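Local coordinates for PA_0080 (Pseudomonas aeruginosa, PDB 3ZHN), which is TssJ1, a lipoprotein of the type VI secretion system that probably sits at the outer membrane as part of the membrane complex of this secretion machine, at residues V34-A39 with H141-L146; G49-L54 with L95-E100; G68-F73 with T127-L132. One frame throughout, in Å; residues are numbered along the deposited sequence.

Overall arrangement
From the N terminus the chain enters strand 31-39, which contact 1 pairs with strand 139-146, closing the largest of the three loops. Contacts 2 and 3 both nest inside it. Contact 2 joins the loop leading into strand 54-61 to the turn between strands 87-95 and 100-107, where one sheet hands over to the other; it meets contact 1 directly through H38 with E100 and A39 with E99. Contact 3 starts within that interval and ends beyond it, so contacts 2 and 3 cross along the chain. It fastens the short helices at residues 65-77 to edge strand 129-133, whose L132 packs on L142 of contact 1 between the two sheets.

Contact 1 of 3, residues V34-A39 with H141-L146; sequences VIWLHA and HLDITL
H38 holds CG beside its own N (chi1 -49°), tipping the imidazole back along its strand, while D143 (chi1 -82°) leans its carboxylate across to strand 34-39, so that OD1 comes in front of H38 NE2 on one face of a parallel strand pair. This pair forms the middle of a mixed four-stranded sheet, one layer of the beta-sandwich, with strand 100-107 flanking one side and strand 151-155 the other. Five backbone hydrogen bonds join the two strands, alternating in direction as parallel pairing demands; W36 gives its N to L142 O at 2.9 Å and accepts I144 N on its own O at 2.8 Å.

The two faces differ sharply. Toward the other sheet the side chains are aliphatic: I35 CG2 lies 3.8 Å from I144 CD1, and L37 CD2 rests 4.1 Å from I144 CB, while L37 and L146 reach on to L56 and L54.

On the outer face, W36 turns the edge of its six-membered ring toward the face of H141 in an offset edge-to-face pair, centroids 5.5 Å apart. V34 adds a CH-pi contact, its CB 3.9 Å from the H141 ring centroid. R156 makes a cation-pi contact with W36 and a salt bridge with D143 OD1.

Since H38 ND1 is bonded to E100, the imidazole bridges two carboxylates, which would be expected to favour its protonated form and fix its rotation. At its other nitrogen, H38 NE2 donates within the ring plane to D143 OD1 at 2.7 Å and 166°, meeting that oxygen on its anti side and tilted out of the carboxylate plane.

Contact 2 of 3, residues G49-L54 with L95-E100; sequences GQAAPL and LRPGEE
L54 and L95 hold each other by a reciprocal pair of backbone hydrogen bonds: L54 N gives to L95 O at 2.9 Å, and L95 N gives to L54 O, also at 2.9 Å. This is a hydrogen-bonded antiparallel pair, at the place where strand 54-61 begins and strand 87-95 ends. Just before it, the CA of P53 also comes near that carbonyl, 3.2 Å from L95 O, in a bent CA-H...O contact.

Apolar contact takes over farther out. A51 points its methyl at the ring of P97, with CB 3.6 Å from P97 CG, and the same CG lies 3.8 Å from A52 N.

P53 CG sits over a face of the R96 guanidinium, displaced toward its rim and 4.3 Å from R96 NE, a loose contact at the surface.

Turn bonds shape the second segment. R96 to E99 is a type II beta turn with P97 and G98 at its corners, closed by E99 N to R96 O at 2.9 Å; G98 carries the positive phi (80°) that the third position of this turn requires. The E99 side chain, stretched out with CG anti to its N (chi1 -171°), runs alongside so that OE1 accepts R96 N at 3.0 Å, while OE2 forms a salt bridge with R101.

On the inner side, L54 and L95 both pack on L146 of strand 139-146, P97 touches L43, and E99 bonds by its backbone to A39. The turn itself carries the chain from strand 87-95 of one sheet to strand 100-107 of the other.

Contact 3 of 3, residues G68-F73 with T127-L132; sequences GRADYF and TWRQVL
Y72 overlaps W128 edge to face: the edge of the tyrosine ring at CD2 stands over the indole, 3.8 Å from W128 CZ3, with planes at 73° and the Y72 ring centroid 5.4 Å from that of the indole's six-membered ring. This T-shaped pair lays the first turn of helix 72-77 against the residue leading into outer strand 129-133 of the sandwich's antiparallel sheet. W128 CG lies between the backbone N and the carbonyl carbon (chi1 58°), turning the indole toward the helices.

The other indole face is covered by R129, whose CB packs near the rim. The arginine chain then bends at chi3 and brings the guanidinium beside the indole's rim, so that W128 CH2 sits over its centre, 3.8 Å above its plane. On its far side sits the carbonyl of G68, with its oxygen 3.3 Å from R129 CZ, over the flat face, where no N-H points at it. The guanidinium thus lies between the rim of the indole, at CH2, and the carbonyl oxygen of G68.

Besides a weak bond to F67 O, R129 NH1 donates to A70 O, 2.8 Å away at 149°, on a lone pair in the carbonyl plane.

Contact 1 of 3, residues V34-A39 with H141-L146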
ATOM      1  N   VAL A  34      -8.001   6.614   7.421  1.00 13.50           N
ATOM      2  CA  VAL A  34      -7.257   6.048   8.482  1.00 11.52           C
ATOM      3  C   VAL A  34      -6.921   4.610   8.123  1.00 14.59           C
ATOM      4  O   VAL A  34      -7.824   3.847   7.758  1.00 16.04           O
ATOM      5  CB  VAL A  34      -7.957   6.090   9.854  1.00 13.46           C
ATOM      6  CG1 VAL A  34      -6.979   5.671  10.949  1.00 18.11           C
ATOM      7  CG2 VAL A  34      -8.444   7.514  10.178  1.00 16.38           C
ATOM      8  N   ILE A  35      -5.629   4.274   8.203  1.00 13.23           N
ATOM      9  CA  ILE A  35      -5.161   2.952   7.933  1.00 13.95           C
ATOM     10  C   ILE A  35      -4.453   2.411   9.148  1.00 13.39           C
ATOM     11  O   ILE A  35      -3.479   3.044   9.649  1.00 17.79           O
ATOM     12  CB  ILE A  35      -4.169   2.922   6.756  1.00 16.23           C
ATOM     13  CG1 ILE A  35      -4.890   3.301   5.435  1.00 16.54           C
ATOM     14  CG2 ILE A  35      -3.492   1.533   6.612  1.00 16.66           C
ATOM     15  CD1 ILE A  35      -3.926   3.610   4.310  1.00 19.02           C
ATOM     16  N   TRP A  36      -4.920   1.234   9.555  1.00 13.49           N
ATOM     17  CA  TRP A  36      -4.205   0.443  10.535  1.00 14.56           C
ATOM     18  C   TRP A  36      -3.436  -0.625   9.793  1.00 14.75           C
ATOM     19  O   TRP A  36      -4.039  -1.508   9.118  1.00 17.67           O
ATOM     20  CB  TRP A  36      -5.131  -0.209  11.541  1.00 19.15           C
ATOM     21  CG  TRP A  36      -5.701   0.740  12.514  1.00 17.04           C
ATOM     22  CD1 TRP A  36      -5.233   1.032  13.803  1.00 23.70           C
ATOM     23  CD2 TRP A  36      -6.889   1.516  12.339  1.00 17.97           C
ATOM     24  NE1 TRP A  36      -6.072   1.917  14.416  1.00 26.38           N
ATOM     25  CE2 TRP A  36      -7.061   2.265  13.524  1.00 19.64           C
ATOM     26  CE3 TRP A  36      -7.805   1.675  11.288  1.00 17.08           C
ATOM     27  CZ2 TRP A  36      -8.128   3.116  13.714  1.00 24.55           C
ATOM     28  CZ3 TRP A  36      -8.881   2.537  11.494  1.00 24.28           C
ATOM     29  CH2 TRP A  36      -9.027   3.240  12.699  1.00 20.43           C
ATOM     30  N   LEU A  37      -2.109  -0.576   9.930  1.00 13.62           N
ATOM     31  CA  LEU A  37      -1.198  -1.520   9.253  1.00 12.29           C
ATOM     32  C   LEU A  37      -0.812  -2.600  10.246  1.00 13.31           C
ATOM     33  O   LEU A  37      -0.328  -2.284  11.324  1.00 15.11           O
ATOM     34  CB  LEU A  37       0.095  -0.806   8.800  1.00 16.18           C
ATOM     35  CG  LEU A  37       0.081   0.341   7.764  1.00 18.17           C
ATOM     36  CD1 LEU A  37       1.469   0.946   7.660  1.00 27.04           C
ATOM     37  CD2 LEU A  37      -0.343  -0.234   6.431  1.00 16.52           C
ATOM     38  N   HIS A  38      -1.000  -3.875   9.876  1.00 12.57           N
ATOM     39  CA  HIS A  38      -0.719  -4.980  10.731  1.00 12.28           C
ATOM     40  C   HIS A  38       0.279  -5.859  10.017  1.00  9.97           C
ATOM     41  O   HIS A  38      -0.051  -6.509   9.026  1.00 11.70           O
ATOM     42  CB  HIS A  38      -2.007  -5.815  10.983  1.00 12.15           C
ATOM     43  CG  HIS A  38      -3.176  -5.018  11.375  1.00 15.06           C
ATOM     44  ND1 HIS A  38      -3.319  -4.413  12.615  1.00 16.71           N
ATOM     45  CD2 HIS A  38      -4.290  -4.725  10.676  1.00 18.76           C
ATOM     46  CE1 HIS A  38      -4.467  -3.767  12.650  1.00 15.53           C
ATOM     47  NE2 HIS A  38      -5.062  -3.907  11.479  1.00 16.31           N
ATOM     48  N   ALA A  39       1.525  -5.845  10.499  1.00 10.32           N
ATOM     49  CA  ALA A  39       2.551  -6.690   9.914  1.00  8.93           C
ATOM     50  C   ALA A  39       2.509  -8.024  10.621  1.00  9.16           C
ATOM     51  O   ALA A  39       2.717  -8.095  11.836  1.00 11.19           O
ATOM     52  CB  ALA A  39       3.923  -6.036  10.040  1.00 10.26           C
ATOM     53  N   HIS A 141     -11.930   4.054   6.588  1.00 13.95           N
ATOM     54  CA  HIS A 141     -11.077   3.386   7.561  1.00 10.66           C
ATOM     55  C   HIS A 141     -10.727   2.000   7.017  1.00 11.36           C
ATOM     56  O   HIS A 141     -11.629   1.307   6.537  1.00 12.07           O
ATOM     57  CB  HIS A 141     -11.708   3.334   8.957  1.00 11.63           C
ATOM     58  CG  HIS A 141     -11.792   4.656   9.654  1.00 12.88           C
ATOM     59  ND1 HIS A 141     -12.147   4.765  10.990  1.00 13.98           N
ATOM     60  CD2 HIS A 141     -11.453   5.909   9.247  1.00 15.07           C
ATOM     61  CE1 HIS A 141     -12.107   6.033  11.344  1.00 14.50           C
ATOM     62  NE2 HIS A 141     -11.711   6.755  10.299  1.00 14.40           N
ATOM     63  N   LEU A 142      -9.469   1.634   7.117  1.00 10.44           N
ATOM     64  CA  LEU A 142      -8.950   0.413   6.492  1.00 11.41           C
ATOM     65  C   LEU A 142      -8.050  -0.287   7.490  1.00 11.99           C
ATOM     66  O   LEU A 142      -7.207   0.310   8.127  1.00 15.00           O
ATOM     67  CB  LEU A 142      -8.210   0.732   5.238  1.00 11.74           C
ATOM     68  CG  LEU A 142      -8.923   1.494   4.152  1.00 11.59           C
ATOM     69  CD1 LEU A 142      -7.956   1.950   3.125  1.00 14.85           C
ATOM     70  CD2 LEU A 142      -9.937   0.608   3.458  1.00 14.35           C
ATOM     71  N   ASP A 143      -8.151  -1.611   7.476  1.00 12.52           N
ATOM     72  CA  ASP A 143      -7.186  -2.495   8.137  1.00 12.55           C
ATOM     73  C   ASP A 143      -6.429  -3.168   7.015  1.00 11.44           C
ATOM     74  O   ASP A 143      -7.027  -3.934   6.184  1.00 12.61           O
ATOM     75  CB  ASP A 143      -7.883  -3.552   8.971  1.00 13.84           C
ATOM     76  CG  ASP A 143      -8.291  -2.976  10.350  1.00 16.30           C
ATOM     77  OD1 ASP A 143      -7.394  -2.628  11.153  1.00 20.59           O
ATOM     78  OD2 ASP A 143      -9.494  -2.856  10.605  1.00 18.32           O
ATOM     79  N   ILE A 144      -5.102  -2.915   6.999  1.00 10.36           N
ATOM     80  CA  ILE A 144      -4.256  -3.463   5.945  1.00  9.56           C
ATOM     81  C   ILE A 144      -3.266  -4.423   6.616  1.00  8.74           C
ATOM     82  O   ILE A 144      -2.458  -4.001   7.454  1.00 11.20           O
ATOM     83  CB  ILE A 144      -3.580  -2.384   5.123  1.00 10.49           C
ATOM     84  CG1 ILE A 144      -4.668  -1.541   4.425  1.00 12.70           C
ATOM     85  CG2 ILE A 144      -2.656  -3.002   4.081  1.00 11.79           C
ATOM     86  CD1 ILE A 144      -4.227  -0.458   3.515  1.00 14.52           C
ATOM     87  N   THR A 145      -3.320  -5.713   6.248  1.00  9.00           N
ATOM     88  CA  THR A 145      -2.450  -6.745   6.776  1.00  9.64           C
ATOM     89  C   THR A 145      -1.361  -7.008   5.761  1.00  9.34           C
ATOM     90  O   THR A 145      -1.658  -7.255   4.584  1.00 10.81           O
ATOM     91  CB  THR A 145      -3.257  -8.013   7.200  1.00 11.40           C
ATOM     92  OG1 THR A 145      -4.219  -7.578   8.165  1.00 11.50           O
ATOM     93  CG2 THR A 145      -2.314  -9.060   7.843  1.00 11.65           C
ATOM     94  N   LEU A 146      -0.119  -7.013   6.233  1.00 10.10           N
ATOM     95  CA  LEU A 146       1.005  -7.479   5.462  1.00  9.81           C
ATOM     96  C   LEU A 146       1.325  -8.906   5.930  1.00 10.30           C
ATOM     97  O   LEU A 146       1.883  -9.103   7.009  1.00  8.60           O
ATOM     98  CB  LEU A 146       2.197  -6.586   5.632  1.00  9.53           C
ATOM     99  CG  LEU A 146       1.921  -5.104   5.248  1.00 12.49           C
ATOM    100  CD1 LEU A 146       1.373  -4.918   3.871  1.00 11.63           C
ATOM    101  CD2 LEU A 146       1.188  -4.312   6.320  1.00 17.94           C
TER

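Contact 2 of 3, residues G49-L54 with L95-E100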
ATOM      1  N   GLY A  49      12.033 -19.629   6.140  1.00 11.93           N
ATOM      2  CA  GLY A  49      10.820 -19.345   6.871  1.00 13.13           C
ATOM      3  C   GLY A  49      10.967 -18.396   8.067  1.00 12.46           C
ATOM      4  O   GLY A  49      10.084 -18.295   8.912  1.00 14.29           O
ATOM      5  N   GLN A  50      12.122 -17.748   8.156  1.00 10.65           N
ATOM      6  CA  GLN A  50      12.332 -16.774   9.235  1.00 10.94           C
ATOM      7  C   GLN A  50      11.707 -15.433   8.820  1.00  9.73           C
ATOM      8  O   GLN A  50      12.019 -14.929   7.735  1.00 10.83           O
ATOM      9  CB  GLN A  50      13.830 -16.568   9.480  1.00 11.08           C
ATOM     10  CG  GLN A  50      14.130 -15.596  10.602  1.00 11.63           C
ATOM     11  CD  GLN A  50      15.577 -15.690  11.081  1.00 16.92           C
ATOM     12  OE1 GLN A  50      16.094 -16.799  11.411  1.00 14.31           O
ATOM     13  NE2 GLN A  50      16.235 -14.545  11.159  1.00 17.43           N
ATOM     14  N   ALA A  51      10.876 -14.841   9.659  1.00 10.44           N
ATOM     15  CA  ALA A  51      10.206 -13.646   9.295  1.00  9.82           C
ATOM     16  C   ALA A  51      11.216 -12.519   9.158  1.00  9.91           C
ATOM     17  O   ALA A  51      12.259 -12.522   9.867  1.00 11.95           O
ATOM     18  CB  ALA A  51       9.132 -13.281  10.280  1.00 11.64           C
ATOM     19  N   ALA A  52      10.937 -11.563   8.282  1.00  9.88           N
ATOM     20  CA  ALA A  52      11.912 -10.505   7.986  1.00  9.51           C
ATOM     21  C   ALA A  52      11.150  -9.222   7.719  1.00 10.56           C
ATOM     22  O   ALA A  52       9.975  -9.245   7.377  1.00 10.40           O
ATOM     23  CB  ALA A  52      12.731 -10.923   6.766  1.00 12.47           C
ATOM     24  N   PRO A  53      11.821  -8.082   7.755  1.00  9.57           N
ATOM     25  CA  PRO A  53      11.161  -6.863   7.429  1.00 10.79           C
ATOM     26  C   PRO A  53      10.670  -6.762   5.999  1.00  9.39           C
ATOM     27  O   PRO A  53      11.131  -7.466   5.121  1.00  9.88           O
ATOM     28  CB  PRO A  53      12.244  -5.784   7.686  1.00 12.40           C
ATOM     29  CG  PRO A  53      13.190  -6.419   8.671  1.00 13.89           C
ATOM     30  CD  PRO A  53      13.196  -7.867   8.197  1.00 11.88           C
ATOM     31  N   LEU A  54       9.704  -5.872   5.808  1.00  9.64           N
ATOM     32  CA  LEU A  54       9.029  -5.646   4.541  1.00  8.53           C
ATOM     33  C   LEU A  54       8.973  -4.116   4.293  1.00  8.82           C
ATOM     34  O   LEU A  54       8.383  -3.376   5.102  1.00  9.35           O
ATOM     35  CB  LEU A  54       7.642  -6.209   4.497  1.00  8.84           C
ATOM     36  CG  LEU A  54       6.833  -6.005   3.223  1.00  9.25           C
ATOM     37  CD1 LEU A  54       7.454  -6.861   2.133  1.00 11.42           C
ATOM     38  CD2 LEU A  54       5.382  -6.495   3.521  1.00 12.75           C
ATOM     39  N   LEU A  95       8.430  -2.061   7.717  1.00 11.44           N
ATOM     40  CA  LEU A  95       7.744  -2.735   8.764  1.00 11.96           C
ATOM     41  C   LEU A  95       8.441  -4.029   9.199  1.00 11.34           C
ATOM     42  O   LEU A  95       9.013  -4.723   8.428  1.00 11.08           O
ATOM     43  CB  LEU A  95       6.330  -3.110   8.318  1.00 14.58           C
ATOM     44  CG  LEU A  95       5.444  -1.992   7.782  1.00 19.77           C
ATOM     45  CD1 LEU A  95       4.172  -2.541   7.159  1.00 23.17           C
ATOM     46  CD2 LEU A  95       5.091  -1.066   8.905  1.00 22.90           C
ATOM     47  N   ARG A  96       8.384  -4.306  10.482  1.00 11.97           N
ATOM     48  CA  ARG A  96       8.979  -5.454  11.067  1.00 11.28           C
ATOM     49  C   ARG A  96       7.890  -6.463  11.478  1.00 10.85           C
ATOM     50  O   ARG A  96       6.729  -6.082  11.691  1.00 10.43           O
ATOM     51  CB  ARG A  96       9.854  -5.095  12.267  1.00 14.80           C
ATOM     52  CG  ARG A  96      11.041  -4.231  11.866  1.00 20.62           C
ATOM     53  CD  ARG A  96      12.059  -4.154  12.976  1.00 30.33           C
ATOM     54  NE  ARG A  96      13.397  -4.160  12.370  1.00 43.06           N
ATOM     55  CZ  ARG A  96      13.853  -3.184  11.587  1.00 48.19           C
ATOM     56  NH1 ARG A  96      13.129  -2.075  11.365  1.00 52.76           N
ATOM     57  NH2 ARG A  96      15.063  -3.262  11.057  1.00 57.11           N
ATOM     58  N   PRO A  97       8.267  -7.772  11.569  1.00  9.23           N
ATOM     59  CA  PRO A  97       7.278  -8.750  11.957  1.00  9.83           C
ATOM     60  C   PRO A  97       6.573  -8.376  13.264  1.00 10.30           C
ATOM     61  O   PRO A  97       7.186  -7.973  14.227  1.00 13.81           O
ATOM     62  CB  PRO A  97       8.084 -10.069  12.084  1.00 12.10           C
ATOM     63  CG  PRO A  97       9.338  -9.834  11.220  1.00 12.96           C
ATOM     64  CD  PRO A  97       9.584  -8.376  11.299  1.00 11.92           C
ATOM     65  N   GLY A  98       5.261  -8.504  13.258  1.00 13.11           N
ATOM     66  CA  GLY A  98       4.451  -8.170  14.429  1.00 12.36           C
ATOM     67  C   GLY A  98       4.143  -6.689  14.638  1.00 12.14           C
ATOM     68  O   GLY A  98       3.330  -6.354  15.521  1.00 15.25           O
ATOM     69  N   GLU A  99       4.740  -5.814  13.839  1.00 11.04           N
ATOM     70  CA  GLU A  99       4.519  -4.393  13.977  1.00 12.63           C
ATOM     71  C   GLU A  99       3.058  -3.937  13.678  1.00 11.75           C
ATOM     72  O   GLU A  99       2.436  -4.464  12.810  1.00 12.84           O
ATOM     73  CB  GLU A  99       5.512  -3.625  13.101  1.00 14.20           C
ATOM     74  CG  GLU A  99       5.487  -2.134  13.345  1.00 17.14           C
ATOM     75  CD  GLU A  99       6.601  -1.337  12.620  1.00 19.54           C
ATOM     76  OE1 GLU A  99       7.558  -1.963  12.127  1.00 20.55           O
ATOM     77  OE2 GLU A  99       6.523  -0.077  12.683  1.00 26.55           O
ATOM     78  N   GLU A 100       2.621  -2.909  14.418  1.00 13.45           N
ATOM     79  CA  GLU A 100       1.340  -2.263  14.247  1.00 14.62           C
ATOM     80  C   GLU A 100       1.579  -0.741  14.120  1.00 14.78           C
ATOM     81  O   GLU A 100       2.359  -0.155  14.907  1.00 18.12           O
ATOM     82  CB  GLU A 100       0.525  -2.484  15.530  1.00 18.75           C
ATOM     83  CG  GLU A 100       0.175  -3.945  15.883  1.00 20.42           C
ATOM     84  CD  GLU A 100      -0.835  -4.502  14.943  1.00 26.13           C
ATOM     85  OE1 GLU A 100      -1.539  -3.661  14.323  1.00 27.44           O
ATOM     86  OE2 GLU A 100      -0.947  -5.741  14.752  1.00 25.84           O
TER

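Contact 3 of 3, residues G68-F73 with T127-L132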
ATOM      1  N   GLY A  68      -1.425  -0.197 -12.199  1.00 10.11           N
ATOM      2  CA  GLY A  68      -1.731  -1.647 -12.222  1.00 11.38           C
ATOM      3  C   GLY A  68      -1.069  -2.447 -13.329  1.00 14.04           C
ATOM      4  O   GLY A  68      -1.072  -3.679 -13.228  1.00 15.25           O
ATOM      5  N   ARG A  69      -0.567  -1.753 -14.380  1.00 11.37           N
ATOM      6  CA  ARG A  69       0.109  -2.373 -15.511  1.00 11.32           C
ATOM      7  C   ARG A  69       1.611  -2.335 -15.463  1.00 10.82           C
ATOM      8  O   ARG A  69       2.280  -2.917 -16.316  1.00 14.11           O
ATOM      9  CB  ARG A  69      -0.294  -1.652 -16.821  1.00 13.27           C
ATOM     10  CG  ARG A  69      -1.719  -1.960 -17.208  1.00 15.40           C
ATOM     11  CD  ARG A  69      -2.116  -1.039 -18.356  1.00 18.21           C
ATOM     12  NE  ARG A  69      -3.454  -1.323 -18.879  1.00 14.84           N
ATOM     13  CZ  ARG A  69      -4.112  -0.626 -19.798  1.00 14.63           C
ATOM     14  NH1 ARG A  69      -3.599   0.484 -20.291  1.00 14.84           N
ATOM     15  NH2 ARG A  69      -5.299  -1.066 -20.254  1.00 15.69           N
ATOM     16  N   ALA A  70       2.157  -1.565 -14.507  1.00 10.49           N
ATOM     17  CA  ALA A  70       3.585  -1.258 -14.504  1.00  9.22           C
ATOM     18  C   ALA A  70       4.373  -2.412 -13.892  1.00 10.01           C
ATOM     19  O   ALA A  70       3.920  -3.104 -13.011  1.00 11.39           O
ATOM     20  CB  ALA A  70       3.811  -0.038 -13.701  1.00 10.47           C
ATOM     21  N   ASP A  71       5.608  -2.571 -14.331  1.00 12.54           N
ATOM     22  CA  ASP A  71       6.548  -3.492 -13.691  1.00 10.58           C
ATOM     23  C   ASP A  71       6.975  -2.948 -12.304  1.00 10.33           C
ATOM     24  O   ASP A  71       7.035  -1.733 -12.018  1.00 11.06           O
ATOM     25  CB  ASP A  71       7.818  -3.606 -14.549  1.00 10.40           C
ATOM     26  CG  ASP A  71       7.618  -4.466 -15.770  1.00 10.84           C
ATOM     27  OD1 ASP A  71       6.509  -4.944 -16.104  1.00 12.31           O
ATOM     28  OD2 ASP A  71       8.576  -4.624 -16.544  1.00 13.04           O
ATOM     29  N   TYR A  72       7.355  -3.890 -11.456  1.00 10.65           N
ATOM     30  CA  TYR A  72       7.845  -3.598 -10.136  1.00 10.90           C
ATOM     31  C   TYR A  72       8.983  -2.560 -10.106  1.00  9.85           C
ATOM     32  O   TYR A  72       8.867  -1.593  -9.368  1.00 11.13           O
ATOM     33  CB  TYR A  72       8.318  -4.868  -9.449  1.00 12.68           C
ATOM     34  CG  TYR A  72       8.829  -4.633  -8.067  1.00 10.59           C
ATOM     35  CD1 TYR A  72      10.119  -4.253  -7.870  1.00 11.68           C
ATOM     36  CD2 TYR A  72       7.966  -4.800  -6.964  1.00 11.81           C
ATOM     37  CE1 TYR A  72      10.617  -4.017  -6.578  1.00 14.78           C
ATOM     38  CE2 TYR A  72       8.397  -4.549  -5.700  1.00 14.15           C
ATOM     39  CZ  TYR A  72       9.743  -4.171  -5.485  1.00 14.92           C
ATOM     40  OH  TYR A  72      10.229  -3.885  -4.220  1.00 20.82           O
ATOM     41  N   PHE A  73      10.058  -2.772 -10.859  1.00 11.78           N
ATOM     42  CA  PHE A  73      11.154  -1.837 -10.810  1.00 14.50           C
ATOM     43  C   PHE A  73      10.737  -0.406 -11.259  1.00 14.10           C
ATOM     44  O   PHE A  73      11.243   0.621 -10.774  1.00 16.95           O
ATOM     45  CB  PHE A  73      12.353  -2.274 -11.661  1.00 16.11           C
ATOM     46  CG  PHE A  73      13.184  -3.384 -11.053  1.00 17.11           C
ATOM     47  CD1 PHE A  73      13.688  -3.290  -9.791  1.00 19.41           C
ATOM     48  CD2 PHE A  73      13.531  -4.510 -11.838  1.00 20.48           C
ATOM     49  CE1 PHE A  73      14.500  -4.313  -9.289  1.00 22.60           C
ATOM     50  CE2 PHE A  73      14.329  -5.519 -11.354  1.00 20.47           C
ATOM     51  CZ  PHE A  73      14.835  -5.395 -10.086  1.00 21.49           C
ATOM     52  N   THR A 127       1.101 -11.527  -3.499  1.00  9.05           N
ATOM     53  CA  THR A 127       0.203 -10.408  -3.873  1.00  9.15           C
ATOM     54  C   THR A 127       0.862  -9.153  -3.334  1.00  9.13           C
ATOM     55  O   THR A 127       0.635  -8.633  -2.243  1.00 10.60           O
ATOM     56  CB  THR A 127      -1.168 -10.642  -3.300  1.00 10.12           C
ATOM     57  OG1 THR A 127      -1.634 -11.924  -3.730  1.00 13.62           O
ATOM     58  CG2 THR A 127      -2.180  -9.629  -3.761  1.00 11.22           C
ATOM     59  N   TRP A 128       1.729  -8.629  -4.186  1.00  9.12           N
ATOM     60  CA  TRP A 128       2.584  -7.518  -3.841  1.00 10.13           C
ATOM     61  C   TRP A 128       2.093  -6.138  -4.240  1.00  8.34           C
ATOM     62  O   TRP A 128       2.692  -5.141  -3.834  1.00  8.65           O
ATOM     63  CB  TRP A 128       4.012  -7.688  -4.391  1.00  9.84           C
ATOM     64  CG  TRP A 128       4.037  -7.840  -5.891  1.00  8.77           C
ATOM     65  CD1 TRP A 128       4.109  -9.031  -6.588  1.00 11.05           C
ATOM     66  CD2 TRP A 128       4.190  -6.813  -6.870  1.00  8.96           C
ATOM     67  NE1 TRP A 128       4.236  -8.781  -7.941  1.00 10.61           N
ATOM     68  CE2 TRP A 128       4.278  -7.436  -8.144  1.00 11.30           C
ATOM     69  CE3 TRP A 128       4.203  -5.395  -6.805  1.00 10.15           C
ATOM     70  CZ2 TRP A 128       4.395  -6.687  -9.338  1.00 10.67           C
ATOM     71  CZ3 TRP A 128       4.323  -4.670  -7.965  1.00 10.56           C
ATOM     72  CH2 TRP A 128       4.421  -5.318  -9.223  1.00 10.47           C
ATOM     73  N   ARG A 129       0.984  -6.082  -4.971  1.00  8.60           N
ATOM     74  CA  ARG A 129       0.395  -4.857  -5.365  1.00  9.61           C
ATOM     75  C   ARG A 129      -1.110  -4.903  -5.076  1.00  8.29           C
ATOM     76  O   ARG A 129      -1.758  -5.905  -5.337  1.00 11.26           O
ATOM     77  CB  ARG A 129       0.642  -4.600  -6.866  1.00 10.18           C
ATOM     78  CG  ARG A 129      -0.034  -3.346  -7.396  1.00 11.34           C
ATOM     79  CD  ARG A 129       0.435  -2.911  -8.774  1.00 10.91           C
ATOM     80  NE  ARG A 129       0.341  -4.050  -9.653  1.00 11.42           N
ATOM     81  CZ  ARG A 129       1.058  -4.187 -10.771  1.00 11.72           C
ATOM     82  NH1 ARG A 129       1.723  -3.169 -11.258  1.00 12.19           N
ATOM     83  NH2 ARG A 129       1.122  -5.382 -11.336  1.00 10.63           N
ATOM     84  N   GLN A 130      -1.659  -3.775  -4.605  1.00  9.40           N
ATOM     85  CA  GLN A 130      -3.067  -3.562  -4.445  1.00 10.22           C
ATOM     86  C   GLN A 130      -3.430  -2.144  -4.847  1.00  9.60           C
ATOM     87  O   GLN A 130      -2.596  -1.260  -4.724  1.00 10.41           O
ATOM     88  CB  GLN A 130      -3.524  -3.785  -3.009  1.00 12.05           C
ATOM     89  CG  GLN A 130      -3.400  -5.185  -2.429  1.00 13.56           C
ATOM     90  CD  GLN A 130      -4.390  -6.149  -2.954  1.00 19.67           C
ATOM     91  OE1 GLN A 130      -5.103  -5.885  -3.859  1.00 32.30           O
ATOM     92  NE2 GLN A 130      -4.436  -7.298  -2.352  1.00 28.10           N
ATOM     93  N   VAL A 131      -4.643  -1.959  -5.381  1.00  9.50           N
ATOM     94  CA  VAL A 131      -5.170  -0.626  -5.602  1.00 11.28           C
ATOM     95  C   VAL A 131      -6.542  -0.531  -5.004  1.00 10.07           C
ATOM     96  O   VAL A 131      -7.240  -1.555  -4.919  1.00 13.54           O
ATOM     97  CB  VAL A 131      -5.371  -0.295  -7.127  1.00 13.71           C
ATOM     98  CG1 VAL A 131      -4.080  -0.259  -7.856  1.00 18.14           C
ATOM     99  CG2 VAL A 131      -6.384  -1.258  -7.843  1.00 16.18           C
ATOM    100  N   LEU A 132      -6.942   0.660  -4.581  1.00  9.00           N
ATOM    101  CA  LEU A 132      -8.228   0.862  -3.926  1.00 10.88           C
ATOM    102  C   LEU A 132      -8.817   2.193  -4.361  1.00  8.20           C
ATOM    103  O   LEU A 132      -8.150   3.232  -4.107  1.00 10.05           O
ATOM    104  CB  LEU A 132      -8.075   0.792  -2.410  1.00 13.64           C
ATOM    105  CG  LEU A 132      -9.371   0.839  -1.683  1.00 13.40           C
ATOM    106  CD1 LEU A 132     -10.195  -0.415  -1.868  1.00 17.30           C
ATOM    107  CD2 LEU A 132      -9.187   1.082  -0.194  1.00 15.69           C
TER